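Local coordinates for D-3-phosphoglycerate dehydrogenase-related protein (Vibrio cholerae, PDB 4S1V), which probably oxidises D-2-hydroxyacids such as 3-phosphoglycerate, or reduces the corresponding 2-oxoacids, with a nicotinamide cofactor, at residues L206-R211 with A240-S245. Residues are numbered along the deposited sequence; the frame is centred on the assembly and turned at random.
Sequences LSLHLR and AELVES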
ATOM      1  N   LEU C 206      18.917  18.003  -8.315  1.00 20.50           N
ATOM      2  CA  LEU C 206      18.999  18.983  -9.386  1.00 20.90           C
ATOM      3  C   LEU C 206      17.718  19.817  -9.448  1.00 20.74           C
ATOM      4  O   LEU C 206      16.629  19.274  -9.668  1.00 19.40           O
ATOM      5  CB  LEU C 206      19.244  18.266 -10.713  1.00 20.61           C
ATOM      6  CG  LEU C 206      19.680  19.064 -11.941  1.00 21.18           C
ATOM      7  CD1 LEU C 206      20.394  18.131 -12.918  1.00 21.84           C
ATOM      8  CD2 LEU C 206      18.497  19.726 -12.624  1.00 20.88           C
ATOM      9  N   SER C 207      17.859  21.132  -9.265  1.00 21.15           N
ATOM     10  CA  SER C 207      16.708  22.035  -9.204  1.00 21.80           C
ATOM     11  C   SER C 207      16.750  23.111 -10.288  1.00 22.40           C
ATOM     12  O   SER C 207      17.774  23.778 -10.473  1.00 23.40           O
ATOM     13  CB  SER C 207      16.609  22.677  -7.821  1.00 22.87           C
ATOM     14  OG  SER C 207      15.314  23.199  -7.594  1.00 22.71           O
ATOM     15  N   LEU C 208      15.634  23.277 -11.001  1.00 21.43           N
ATOM     16  CA  LEU C 208      15.525  24.283 -12.055  1.00 20.93           C
ATOM     17  C   LEU C 208      14.981  25.602 -11.532  1.00 21.76           C
ATOM     18  O   LEU C 208      13.914  25.635 -10.892  1.00 20.67           O
ATOM     19  CB  LEU C 208      14.616  23.789 -13.186  1.00 20.44           C
ATOM     20  CG  LEU C 208      14.959  22.472 -13.896  1.00 20.66           C
ATOM     21  CD1 LEU C 208      13.977  22.224 -15.034  1.00 20.62           C
ATOM     22  CD2 LEU C 208      16.389  22.476 -14.426  1.00 21.02           C
ATOM     23  N   HIS C 209      15.706  26.689 -11.815  1.00 21.56           N
ATOM     24  CA  HIS C 209      15.225  28.034 -11.504  1.00 22.89           C
ATOM     25  C   HIS C 209      15.442  28.954 -12.670  1.00 23.92           C
ATOM     26  O   HIS C 209      16.334  29.797 -12.658  1.00 24.30           O
ATOM     27  CB  HIS C 209      15.842  28.544 -10.206  1.00 22.66           C
ATOM     28  CG  HIS C 209      15.606  27.614  -9.043  1.00 23.05           C
ATOM     29  ND1 HIS C 209      14.475  27.640  -8.315  1.00 23.13           N
ATOM     30  CD2 HIS C 209      16.367  26.558  -8.547  1.00 22.66           C
ATOM     31  CE1 HIS C 209      14.518  26.668  -7.384  1.00 22.34           C
ATOM     32  NE2 HIS C 209      15.679  26.008  -7.528  1.00 22.62           N
ATOM     33  N   LEU C 210      14.624  28.759 -13.704  1.00 25.83           N
ATOM     34  CA  LEU C 210      14.693  29.536 -14.942  1.00 27.59           C
ATOM     35  C   LEU C 210      13.328  30.077 -15.282  1.00 28.63           C
ATOM     36  O   LEU C 210      12.313  29.451 -14.969  1.00 28.92           O
ATOM     37  CB  LEU C 210      15.133  28.659 -16.114  1.00 27.41           C
ATOM     38  CG  LEU C 210      16.515  28.015 -16.072  1.00 28.52           C
ATOM     39  CD1 LEU C 210      16.717  27.176 -17.328  1.00 27.45           C
ATOM     40  CD2 LEU C 210      17.591  29.087 -15.943  1.00 28.02           C
ATOM     41  N   ARG C 211      13.312  31.237 -15.937  1.00 30.60           N
ATOM     42  CA  ARG C 211      12.102  31.749 -16.571  1.00 31.88           C
ATOM     43  C   ARG C 211      11.890  31.003 -17.879  1.00 31.14           C
ATOM     44  O   ARG C 211      12.857  30.638 -18.552  1.00 28.43           O
ATOM     45  CB  ARG C 211      12.227  33.245 -16.864  1.00 34.55           C
ATOM     46  CG  ARG C 211      12.106  34.145 -15.645  1.00 37.85           C
ATOM     47  CD  ARG C 211      11.605  35.535 -16.022  1.00 41.63           C
ATOM     48  NE  ARG C 211      12.498  36.210 -16.968  1.00 44.76           N
ATOM     49  CZ  ARG C 211      13.539  36.967 -16.624  1.00 46.82           C
ATOM     50  NH1 ARG C 211      13.836  37.164 -15.345  1.00 47.68           N
ATOM     51  NH2 ARG C 211      14.285  37.530 -17.566  1.00 48.24           N
ATOM     52  N   ALA C 240       7.035  23.529 -16.300  1.00 24.95           N
ATOM     53  CA  ALA C 240       7.156  22.189 -16.875  1.00 25.65           C
ATOM     54  C   ALA C 240       7.728  22.223 -18.289  1.00 25.25           C
ATOM     55  O   ALA C 240       8.508  21.347 -18.668  1.00 25.81           O
ATOM     56  CB  ALA C 240       5.805  21.480 -16.861  1.00 26.11           C
ATOM     57  N   GLU C 241       7.361  23.256 -19.043  1.00 25.74           N
ATOM     58  CA  GLU C 241       7.757  23.410 -20.451  1.00 26.71           C
ATOM     59  C   GLU C 241       9.268  23.663 -20.679  1.00 26.65           C
ATOM     60  O   GLU C 241       9.746  23.651 -21.825  1.00 26.85           O
ATOM     61  CB  GLU C 241       6.914  24.506 -21.109  1.00 28.59           C
ATOM     62  CG  GLU C 241       5.412  24.228 -21.128  1.00 30.21           C
ATOM     63  CD  GLU C 241       4.649  24.795 -19.927  1.00 32.05           C
ATOM     64  OE1 GLU C 241       5.255  25.042 -18.857  1.00 31.27           O
ATOM     65  OE2 GLU C 241       3.417  24.995 -20.055  1.00 33.37           O
ATOM     66  N   LEU C 242      10.012  23.888 -19.594  1.00 25.42           N
ATOM     67  CA  LEU C 242      11.484  23.903 -19.641  1.00 24.78           C
ATOM     68  C   LEU C 242      12.037  22.535 -20.010  1.00 24.94           C
ATOM     69  O   LEU C 242      13.157  22.417 -20.511  1.00 24.87           O
ATOM     70  CB  LEU C 242      12.060  24.307 -18.284  1.00 23.81           C
ATOM     71  CG  LEU C 242      11.834  25.738 -17.800  1.00 23.86           C
ATOM     72  CD1 LEU C 242      12.237  25.881 -16.339  1.00 23.03           C
ATOM     73  CD2 LEU C 242      12.602  26.736 -18.657  1.00 23.14           C
ATOM     74  N   VAL C 243      11.237  21.507 -19.744  1.00 24.76           N
ATOM     75  CA  VAL C 243      11.627  20.120 -19.939  1.00 25.02           C
ATOM     76  C   VAL C 243      10.860  19.560 -21.131  1.00 25.48           C
ATOM     77  O   VAL C 243       9.647  19.729 -21.238  1.00 25.33           O
ATOM     78  CB  VAL C 243      11.341  19.276 -18.674  1.00 24.32           C
ATOM     79  CG1 VAL C 243      11.816  17.836 -18.847  1.00 24.38           C
ATOM     80  CG2 VAL C 243      11.997  19.911 -17.454  1.00 24.22           C
ATOM     81  N   GLU C 244      11.593  18.918 -22.034  1.00 26.60           N
ATOM     82  CA  GLU C 244      11.028  18.274 -23.215  1.00 28.32           C
ATOM     83  C   GLU C 244       9.725  17.540 -22.896  1.00 27.80           C
ATOM     84  O   GLU C 244       9.666  16.754 -21.953  1.00 26.87           O
ATOM     85  CB  GLU C 244      12.065  17.310 -23.795  1.00 29.10           C
ATOM     86  CG  GLU C 244      11.573  16.453 -24.943  1.00 31.61           C
ATOM     87  CD  GLU C 244      12.558  15.355 -25.305  1.00 33.04           C
ATOM     88  OE1 GLU C 244      13.783  15.596 -25.260  1.00 32.41           O
ATOM     89  OE2 GLU C 244      12.098  14.241 -25.629  1.00 36.25           O
ATOM     90  N   SER C 245       8.696  17.799 -23.699  1.00 28.01           N
ATOM     91  CA  SER C 245       7.344  17.299 -23.446  1.00 28.14           C
ATOM     92  C   SER C 245       7.278  15.791 -23.229  1.00 26.94           C
ATOM     93  O   SER C 245       7.718  15.016 -24.079  1.00 27.73           O
ATOM     94  CB  SER C 245       6.405  17.700 -24.589  1.00 29.28           C
ATOM     95  OG  SER C 245       5.158  17.041 -24.457  1.00 31.39           O
TER
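L242 reaches from the 3-10 turn at 240-242 into the corner formed by L208, L210 and R211, and its path can be followed atom by atom. Its CB heads toward 206-211, and with CG anti to the carbonyl carbon (chi1 -68°) the branch point continues in that direction and the two methyls divide. They differ in the carbonyl each approaches: L242 CD1 lies 3.8 Å from L210 O, and L242 CD2 lies 3.9 Å from R211 O. Both sit beside L210 CB, L242 CD1 at 4.0 Å and L242 CD2 at 4.1 Å. A looser approach, 4.3 Å, brings L242 CD1 to L208 CD1. One leucine fork thus straddles the L210 side-chain root, each methyl lying near one carbonyl oxygen.

A second, smaller apolar contact lies on the strand side. V243 CG2 meets L208 CD1 at 3.9 Å, the two side chains crossing at about a right angle, so they touch at their methyl tips and do not run alongside each other. No hydrogen bond links the segments, and the nearest CA atoms, those of L210 and L242, are 8.0 Å apart; the association therefore rests on van der Waals packing. The V243 N to A240 O hydrogen bond closes the turn that carries L242, whose CB points at 206-211, and V243, which reaches L208 only through CG2.

In the NAD-binding domain, 206-208 is the end of strand 205-208, central in the parallel Rossmann-type sheet between strands 150-153 and 233-236. L208 also packs against W153 and F234 of these neighbours, while S238 OG hydrogen-bonds to both L208 O and L210 N. The contact consequently joins the C-terminal end of one strand to the loop that leads from the next, 233-236, into helix 247-254.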